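Local coordinates for mitochondrial RNA-binding protein 2 (Trypanosoma brucei, PDB 2GIA), which probably binds guide RNA and mRNA in mitochondrial RNA editing, acting with mitochondrial RNA-binding protein 1 as an RNA matchmaker, at residues 105-110 / 176-181. Sequence-based numbering, arbitrary orientation.
Sequences FLAVLE and LQRFLT
Residues 105-109 form the last helical turn of one helix, Glu110 leaving it as loop, while 176-181 is helical throughout. The axes of these short segments run roughly antiparallel (145° between N-to-C directions) and approach to 10.0 Å, with Leu109 CA 6.3 Å from Gln177 CA. Leu106, Leu109 and Leu180 make up most of the apolar part, with Gln177 packed among them. Leu109 (m, t) lays CD1 against Leu176 CG and Leu180 CD1, 3.9 Å from each, and 3.8 Å from Gln177 CA; Leu106 (m, t) brings CD2 to 3.7 Å from Leu180 CB. Leu180 CD1 also lies 3.6 Å from Phe105 CB. At the polar margin, Gln177 (chi1 t, chi2 m) bends across to donate NE2 to Glu110 OE2 at 2.9 Å. Thr181 OG1 donates to Gln177 O, one turn back, at 2.8 Å. Glu110 OE2 also hydrogen-bonds His137 of a mitochondrial RNA-binding protein 1 chain, and Arg178 salt-bridges Asp144 of another such chain. The pair joins the helices closing two successive four-stranded sheet-plus-helix units, consistent with the PC4-like family: Phe105, Leu109 and Leu176 pack on Phe127 of strand 123-129, while Phe179 reaches Val64 and His66 of strand 60-67.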
# COMPACT_ATOMS: atom_id res chain seq x y z
N PHE D 105 12.16 11.90 -7.11
CA PHE D 105 12.91 11.18 -6.09
C PHE D 105 12.48 9.71 -6.14
O PHE D 105 13.32 8.82 -6.07
CB PHE D 105 12.63 11.74 -4.70
CG PHE D 105 13.58 12.88 -4.31
CD1 PHE D 105 14.66 12.63 -3.47
CD2 PHE D 105 13.39 14.15 -4.81
CE1 PHE D 105 15.56 13.67 -3.13
CE2 PHE D 105 14.28 15.21 -4.48
CZ PHE D 105 15.36 14.96 -3.65
N LEU D 106 11.17 9.46 -6.27
CA LEU D 106 10.69 8.07 -6.33
C LEU D 106 11.33 7.37 -7.52
O LEU D 106 11.71 6.19 -7.44
CB LEU D 106 9.13 8.02 -6.43
CG LEU D 106 8.48 8.29 -5.05
CD1 LEU D 106 6.96 8.54 -5.24
CD2 LEU D 106 8.70 7.10 -4.09
N ALA D 107 11.46 8.09 -8.64
CA ALA D 107 12.04 7.46 -9.82
C ALA D 107 13.47 6.96 -9.54
O ALA D 107 13.87 5.93 -10.07
CB ALA D 107 12.01 8.41 -11.03
N VAL D 108 14.21 7.68 -8.70
CA VAL D 108 15.57 7.26 -8.38
C VAL D 108 15.52 6.05 -7.42
O VAL D 108 16.18 5.04 -7.66
CB VAL D 108 16.40 8.43 -7.74
CG1 VAL D 108 17.77 7.91 -7.21
CG2 VAL D 108 16.62 9.55 -8.81
N LEU D 109 14.70 6.14 -6.38
CA LEU D 109 14.56 5.05 -5.41
C LEU D 109 14.08 3.76 -6.08
O LEU D 109 14.47 2.67 -5.69
CB LEU D 109 13.55 5.45 -4.30
CG LEU D 109 14.05 6.62 -3.43
CD1 LEU D 109 12.93 7.33 -2.64
CD2 LEU D 109 15.06 6.05 -2.46
N GLU D 110 13.27 3.88 -7.11
CA GLU D 110 12.71 2.70 -7.75
C GLU D 110 13.54 2.20 -8.92
O GLU D 110 13.14 1.27 -9.60
CB GLU D 110 11.22 2.96 -8.17
CG GLU D 110 10.31 3.19 -6.96
CD GLU D 110 8.94 3.69 -7.35
OE1 GLU D 110 8.58 3.51 -8.53
OE2 GLU D 110 8.22 4.26 -6.50
N LEU D 176 12.46 6.15 3.08
CA LEU D 176 12.17 7.32 2.25
C LEU D 176 11.20 6.93 1.11
O LEU D 176 10.30 7.70 0.79
CB LEU D 176 13.48 7.90 1.67
CG LEU D 176 13.32 9.14 0.77
CD1 LEU D 176 12.78 10.33 1.60
CD2 LEU D 176 14.67 9.47 0.13
N GLN D 177 11.38 5.75 0.51
CA GLN D 177 10.48 5.36 -0.58
C GLN D 177 9.03 5.22 -0.06
O GLN D 177 8.09 5.66 -0.72
CB GLN D 177 10.98 4.05 -1.25
CG GLN D 177 10.36 3.70 -2.69
CD GLN D 177 8.92 3.16 -2.64
OE1 GLN D 177 8.50 2.58 -1.64
NE2 GLN D 177 8.16 3.31 -3.76
N ARG D 178 8.84 4.61 1.12
CA ARG D 178 7.46 4.46 1.65
C ARG D 178 6.90 5.82 2.07
O ARG D 178 5.71 6.10 1.89
CB ARG D 178 7.43 3.48 2.84
CG ARG D 178 7.92 2.04 2.48
CD ARG D 178 7.34 1.57 1.11
NE ARG D 178 5.86 1.52 1.05
CZ ARG D 178 5.15 1.44 -0.08
NH1 ARG D 178 5.77 1.43 -1.27
NH2 ARG D 178 3.82 1.29 -0.04
N PHE D 179 7.75 6.64 2.67
CA PHE D 179 7.32 7.97 3.10
C PHE D 179 6.83 8.79 1.90
O PHE D 179 5.75 9.36 1.95
CB PHE D 179 8.47 8.71 3.79
CG PHE D 179 8.09 10.12 4.22
CD1 PHE D 179 8.36 11.21 3.40
CD2 PHE D 179 7.47 10.35 5.45
CE1 PHE D 179 8.03 12.50 3.80
CE2 PHE D 179 7.13 11.64 5.87
CZ PHE D 179 7.41 12.73 5.04
N LEU D 180 7.64 8.84 0.84
CA LEU D 180 7.27 9.58 -0.36
C LEU D 180 6.03 8.95 -1.00
O LEU D 180 5.18 9.65 -1.56
CB LEU D 180 8.41 9.58 -1.39
CG LEU D 180 9.60 10.43 -0.91
CD1 LEU D 180 10.68 10.40 -1.93
CD2 LEU D 180 9.16 11.88 -0.63
N THR D 181 5.94 7.62 -0.96
CA THR D 181 4.73 6.96 -1.52
C THR D 181 3.49 7.44 -0.76
O THR D 181 2.46 7.79 -1.39
CB THR D 181 4.88 5.44 -1.43
OG1 THR D 181 5.89 5.03 -2.38
CG2 THR D 181 3.52 4.72 -1.78